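Local coordinates for uric acid degradation bifunctional protein TTL (Arabidopsis thaliana, PDB 2Q37) that carries out the last two steps of urate breakdown, hydrolysing 5-hydroxyisourate and decarboxylating the product OHCU to (S)-allantoin, the latter step in the N-terminal domain that this chain comprises, at residues 130-134 and 146-150; 100-105 and 135-140. All blocks are in the same frame, centred on the assembly; numbering follows the deposited sequence.

Contact 1 (130-134 and 146-150); sequences IFIIC and ALKER. With 3AL (1-[(4S)-2,5-dioxoimidazolidin-4-yl]urea), chain B.
F131 and L147 make the tight part of this contact. CB of L147 sits over the centre of one face of the F131 ring, 3.7 Å from its centroid, a CH-pi contact, while CD2 of the same leucine reaches CG of F131 at 3.4 Å. The ring gets there because CG of F131 lies anti to the backbone N (chi1 175°), directed at helix 140-150; at its edge it meets CD of R150, and Y123 adds an edge-to-face partner. CE1 of F131 lies over one face of the R150 guanidinium, 3.4 Å from CZ, the two planes 53° apart. A serine in place of F131 would probably open a gap beneath L147 and leave that guanidinium face without its cover. The guanidinium grips O of I132 from NH1 (2.8 Å, 143° at the hydrogen) and weakly from NH2, while E158 pairs with its NE. In this helical OHCU decarboxylase domain the extended loop 130-134 is a wall of the allantoin pocket: O of F131 accepts from N1 of the ligand (2.9 Å), N of I133 donates to its O2 (2.9 Å), and O of I133 accepts from its N9. Looser packing lies at the start of the helical segment, where CD1 of I133 merely touches CB of the partly exposed A146 at 4.0 Å.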
loop_
_atom_site.group_PDB
_atom_site.type_symbol
_atom_site.label_atom_id
_atom_site.label_comp_id
_atom_site.label_asym_id
_atom_site.label_seq_id
_atom_site.Cartn_x
_atom_site.Cartn_y
_atom_site.Cartn_z
ATOM N N ILE A 130 -2.134 0.195 11.756
ATOM C CA ILE A 130 -1.610 -0.216 13.058
ATOM C C ILE A 130 -0.515 -1.278 12.945
ATOM O O ILE A 130 -0.306 -1.869 11.886
ATOM C CB ILE A 130 -2.737 -0.768 13.993
ATOM C CG1 ILE A 130 -3.389 -1.995 13.371
ATOM C CG2 ILE A 130 -3.799 0.288 14.212
ATOM C CD1 ILE A 130 -4.243 -2.756 14.356
ATOM N N PHE A 131 0.190 -1.502 14.048
ATOM C CA PHE A 131 1.249 -2.500 14.103
ATOM C C PHE A 131 0.618 -3.919 14.086
ATOM O O PHE A 131 -0.144 -4.285 14.990
ATOM C CB PHE A 131 2.069 -2.279 15.374
ATOM C CG PHE A 131 3.116 -3.324 15.609
ATOM C CD1 PHE A 131 4.205 -3.451 14.744
ATOM C CD2 PHE A 131 3.029 -4.182 16.712
ATOM C CE1 PHE A 131 5.202 -4.426 14.984
ATOM C CE2 PHE A 131 4.019 -5.157 16.958
ATOM C CZ PHE A 131 5.104 -5.277 16.094
ATOM N N ILE A 132 0.940 -4.700 13.057
ATOM C CA ILE A 132 0.407 -6.060 12.884
ATOM C C ILE A 132 1.488 -7.118 13.095
ATOM O O ILE A 132 2.556 -7.070 12.490
ATOM C CB ILE A 132 -0.168 -6.265 11.464
ATOM C CG1 ILE A 132 -1.216 -5.182 11.164
ATOM C CG2 ILE A 132 -0.806 -7.666 11.345
ATOM C CD1 ILE A 132 -2.451 -5.247 12.073
ATOM N N ILE A 133 1.205 -8.077 13.958
ATOM C CA ILE A 133 2.151 -9.139 14.246
ATOM C C ILE A 133 1.338 -10.293 14.780
ATOM O O ILE A 133 0.386 -10.082 15.541
ATOM C CB ILE A 133 3.163 -8.716 15.338
ATOM C CG1 ILE A 133 4.345 -9.692 15.384
ATOM C CG2 ILE A 133 2.487 -8.717 16.707
ATOM C CD1 ILE A 133 5.387 -9.394 16.521
ATOM N N CYS A 134 1.691 -11.504 14.370
ATOM C CA CYS A 134 1.007 -12.684 14.856
ATOM C C CYS A 134 1.513 -12.839 16.291
ATOM O O CYS A 134 2.700 -13.040 16.516
ATOM C CB CYS A 134 1.388 -13.901 14.005
ATOM S SG CYS A 134 0.554 -15.463 14.437
ATOM N N ALA A 146 9.673 -5.791 19.030
ATOM C CA ALA A 146 9.548 -6.028 17.589
ATOM C C ALA A 146 8.946 -4.787 16.929
ATOM O O ALA A 146 9.258 -4.484 15.774
ATOM C CB ALA A 146 8.678 -7.238 17.315
ATOM N N LEU A 147 8.093 -4.075 17.668
ATOM C CA LEU A 147 7.469 -2.852 17.167
ATOM C C LEU A 147 8.529 -1.749 17.031
ATOM O O LEU A 147 8.661 -1.154 15.963
ATOM C CB LEU A 147 6.327 -2.418 18.103
ATOM C CG LEU A 147 5.623 -1.047 18.108
ATOM C CD1 LEU A 147 6.050 -0.169 16.958
ATOM C CD2 LEU A 147 4.121 -1.287 18.094
ATOM N N LYS A 148 9.280 -1.485 18.101
ATOM C CA LYS A 148 10.340 -0.469 18.068
ATOM C C LYS A 148 11.314 -0.772 16.931
ATOM O O LYS A 148 11.758 0.127 16.206
ATOM C CB LYS A 148 11.129 -0.457 19.377
ATOM C CG LYS A 148 10.476 0.283 20.517
ATOM C CD LYS A 148 11.329 0.151 21.763
ATOM C CE LYS A 148 10.678 0.844 22.943
ATOM N NZ LYS A 148 11.047 0.156 24.219
ATOM N N GLU A 149 11.653 -2.047 16.793
ATOM C CA GLU A 149 12.561 -2.487 15.753
ATOM C C GLU A 149 11.945 -2.098 14.401
ATOM O O GLU A 149 12.522 -1.319 13.639
ATOM C CB GLU A 149 12.725 -4.011 15.834
ATOM C CG GLU A 149 14.023 -4.562 15.291
ATOM C CD GLU A 149 15.163 -4.524 16.318
ATOM O OE1 GLU A 149 15.417 -3.439 16.901
ATOM O OE2 GLU A 149 15.812 -5.581 16.536
ATOM N N ARG A 150 10.750 -2.620 14.125
ATOM C CA ARG A 150 10.073 -2.370 12.853
ATOM C C ARG A 150 9.778 -0.915 12.530
ATOM O O ARG A 150 9.579 -0.562 11.364
ATOM C CB ARG A 150 8.788 -3.200 12.781
ATOM C CG ARG A 150 9.061 -4.682 12.542
ATOM C CD ARG A 150 7.831 -5.538 12.758
ATOM N NE ARG A 150 6.699 -5.065 11.975
ATOM C CZ ARG A 150 5.543 -5.704 11.896
ATOM N NH1 ARG A 150 5.372 -6.849 12.549
ATOM N NH2 ARG A 150 4.554 -5.185 11.176
HETATM C C4 3AL B . -3.523 -9.079 15.809
HETATM C C5 3AL B . -4.682 -9.764 16.337
HETATM O O5 3AL B . -5.834 -9.463 16.515
HETATM N N7 3AL B . -4.330 -11.076 16.707
HETATM C C8 3AL B . -2.977 -11.194 16.427
HETATM O O8 3AL B . -2.348 -12.224 16.634
HETATM N N9 3AL B . -2.459 -10.015 15.896
HETATM N N3 3AL B . -3.313 -7.794 16.473
HETATM C C2 3AL B . -2.167 -6.993 15.993
HETATM N N1 3AL B . -2.013 -5.924 16.534
HETATM O O2 3AL B . -1.408 -7.468 15.024
#

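Contact 2 (100-105 and 135-140); sequences EQSTAF and ASGRTH. With 3AL (1-[(4S)-2,5-dioxoimidazolidin-4-yl]urea), chain B.
Polar links between E100-F105 and A135-H140 come partly direct and partly through water. OG1 of T103 donates to O of S136 at 2.8 Å, lying in the carbonyl plane; with OG1 anti to its own carbonyl carbon (chi1 -70°), the methyl CG2 is left to pack against G137 and O of R138. One water bridges O of E100 (2.8 Å) and O of R138 (2.9 Å) while accepting from N of A104. The backbone of the loop is thus tied to the first turn of helix 102-105, whose N-cap position is Q101.

Aromatic and apolar packing gathers around H140. CB of A104 lies over one face of the imidazole, 3.5 Å from its centroid in a CH-pi contact. The imidazole edge in turn points at the face of F105, a T-shaped pair with planes at 65° and CE1 of H140 above the middle of the phenyl ring. Farther along, CG of Q101 rests on CB of A135.

Ligand contacts close the account. OE1 of E100, which also forms a salt bridge with R173, accepts from N7 of allantoin at 2.9 Å, and N of A135 donates to its O8 at 3.1 Å and 172°. Carboxylate and peptide N-H, with the carbonyl of I133, hold the hydantoin ring in the product site of OHCU decarboxylase.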
loop_
_atom_site.group_PDB
_atom_site.type_symbol
_atom_site.label_atom_id
_atom_site.label_comp_id
_atom_site.label_asym_id
_atom_site.label_seq_id
_atom_site.Cartn_x
_atom_site.Cartn_y
_atom_site.Cartn_z
ATOM N N GLU A 100 -5.182 -14.531 20.539
ATOM C CA GLU A 100 -3.819 -14.872 20.164
ATOM C C GLU A 100 -2.956 -14.187 21.209
ATOM O O GLU A 100 -1.781 -14.524 21.381
ATOM C CB GLU A 100 -3.462 -14.318 18.792
ATOM C CG GLU A 100 -3.916 -15.161 17.629
ATOM C CD GLU A 100 -5.282 -14.779 17.114
ATOM O OE1 GLU A 100 -5.676 -13.605 17.283
ATOM O OE2 GLU A 100 -5.951 -15.655 16.514
ATOM N N GLN A 101 -3.566 -13.227 21.908
ATOM C CA GLN A 101 -2.885 -12.468 22.943
ATOM C C GLN A 101 -3.008 -13.002 24.383
ATOM O O GLN A 101 -2.566 -12.345 25.343
ATOM C CB GLN A 101 -3.342 -11.021 22.889
ATOM C CG GLN A 101 -2.468 -10.152 22.040
ATOM C CD GLN A 101 -2.804 -8.677 22.191
ATOM O OE1 GLN A 101 -3.819 -8.200 21.681
ATOM N NE2 GLN A 101 -1.957 -7.946 22.906
ATOM N N SER A 102 -3.583 -14.191 24.541
ATOM C CA SER A 102 -3.738 -14.786 25.865
ATOM C C SER A 102 -2.418 -14.888 26.615
ATOM O O SER A 102 -2.332 -14.449 27.762
ATOM C CB SER A 102 -4.379 -16.165 25.753
ATOM O OG SER A 102 -3.933 -16.818 24.585
ATOM N N THR A 103 -1.399 -15.460 25.969
ATOM C CA THR A 103 -0.067 -15.607 26.561
ATOM C C THR A 103 0.490 -14.248 26.997
ATOM O O THR A 103 1.008 -14.087 28.097
ATOM C CB THR A 103 0.915 -16.229 25.546
ATOM O OG1 THR A 103 0.575 -17.604 25.335
ATOM C CG2 THR A 103 2.353 -16.134 26.042
ATOM N N ALA A 104 0.372 -13.256 26.133
ATOM C CA ALA A 104 0.882 -11.953 26.477
ATOM C C ALA A 104 0.140 -11.341 27.680
ATOM O O ALA A 104 0.748 -10.626 28.485
ATOM C CB ALA A 104 0.807 -11.036 25.270
ATOM N N PHE A 105 -1.164 -11.600 27.811
ATOM C CA PHE A 105 -1.898 -11.037 28.949
ATOM C C PHE A 105 -1.683 -11.829 30.227
ATOM O O PHE A 105 -1.699 -11.269 31.318
ATOM C CB PHE A 105 -3.382 -10.881 28.628
ATOM C CG PHE A 105 -3.689 -9.609 27.898
ATOM C CD1 PHE A 105 -3.436 -8.387 28.499
ATOM C CD2 PHE A 105 -4.151 -9.632 26.584
ATOM C CE1 PHE A 105 -3.628 -7.212 27.813
ATOM C CE2 PHE A 105 -4.349 -8.457 25.882
ATOM C CZ PHE A 105 -4.086 -7.245 26.495
ATOM N N ALA A 135 0.618 -12.683 17.262
ATOM C CA ALA A 135 0.954 -12.825 18.685
ATOM C C ALA A 135 0.639 -14.275 19.038
ATOM O O ALA A 135 -0.140 -14.925 18.331
ATOM C CB ALA A 135 0.093 -11.898 19.502
ATOM N N SER A 136 1.217 -14.819 20.094
ATOM C CA SER A 136 0.879 -16.215 20.397
ATOM C C SER A 136 1.574 -16.770 21.607
ATOM O O SER A 136 0.944 -17.094 22.619
ATOM C CB SER A 136 1.178 -17.116 19.211
ATOM O OG SER A 136 -0.029 -17.694 18.745
ATOM N N GLY A 137 2.875 -16.932 21.483
ATOM C CA GLY A 137 3.649 -17.394 22.608
ATOM C C GLY A 137 4.431 -16.136 22.886
ATOM O O GLY A 137 5.407 -16.129 23.629
ATOM N N ARG A 138 3.990 -15.048 22.275
ATOM C CA ARG A 138 4.684 -13.798 22.436
ATOM C C ARG A 138 4.187 -13.008 23.629
ATOM O O ARG A 138 3.018 -13.075 24.023
ATOM C CB ARG A 138 4.559 -12.972 21.161
ATOM C CG ARG A 138 4.706 -13.804 19.889
ATOM C CD ARG A 138 6.040 -13.615 19.187
ATOM N NE ARG A 138 5.828 -13.279 17.774
ATOM C CZ ARG A 138 5.405 -14.136 16.843
ATOM N NH1 ARG A 138 5.157 -15.411 17.162
ATOM N NH2 ARG A 138 5.189 -13.703 15.593
ATOM N N THR A 139 5.123 -12.267 24.202
ATOM C CA THR A 139 4.891 -11.403 25.340
ATOM C C THR A 139 4.687 -9.988 24.803
ATOM O O THR A 139 5.053 -9.696 23.661
ATOM C CB THR A 139 6.120 -11.433 26.248
ATOM O OG1 THR A 139 6.143 -12.674 26.967
ATOM C CG2 THR A 139 6.103 -10.272 27.218
ATOM N N HIS A 140 4.078 -9.115 25.601
ATOM C CA HIS A 140 3.897 -7.736 25.161
ATOM C C HIS A 140 5.273 -7.091 25.054
ATOM O O HIS A 140 5.508 -6.211 24.216
ATOM C CB HIS A 140 3.028 -6.957 26.145
ATOM C CG HIS A 140 1.578 -7.299 26.055
ATOM N ND1 HIS A 140 0.924 -8.030 27.020
ATOM C CD2 HIS A 140 0.662 -7.034 25.094
ATOM C CE1 HIS A 140 -0.336 -8.201 26.659
ATOM N NE2 HIS A 140 -0.520 -7.605 25.494
HETATM C C4 3AL B . -3.523 -9.079 15.809
HETATM C C5 3AL B . -4.682 -9.764 16.337
HETATM O O5 3AL B . -5.834 -9.463 16.515
HETATM N N7 3AL B . -4.330 -11.076 16.707
HETATM C C8 3AL B . -2.977 -11.194 16.427
HETATM O O8 3AL B . -2.348 -12.224 16.634
HETATM N N9 3AL B . -2.459 -10.015 15.896
HETATM N N3 3AL B . -3.313 -7.794 16.473
HETATM C C2 3AL B . -2.167 -6.993 15.993
HETATM N N1 3AL B . -2.013 -5.924 16.534
HETATM O O2 3AL B . -1.408 -7.468 15.024
HETATM O O HOH W 1 -1.431 -16.725 22.972
HETATM O O HOH W 2 0.348 -13.725 22.980
#

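Overall arrangement
Both contacts draw on the connection from helix 110-127 to helix 140-150, and their segments alternate along the chain, so consecutive parts of one loop pack against different neighbours. Contact 1 is the more buried, apolar apart from one guanidinium on a carbonyl, and turns the loop against the later part of helix 140-150. Contact 2 lies nearer the surface, only partly buried, and relies on water and a threonine hydroxyl as well as aromatic packing to join the loop to helix 102-105. The two touch where CG1 of I133 approaches NH2 of R138. Allantoin spans them: 130-134 holds the ureido group, while the hydantoin ring is shared, bonded to I133 in contact 1 and to E100 and A135 in contact 2.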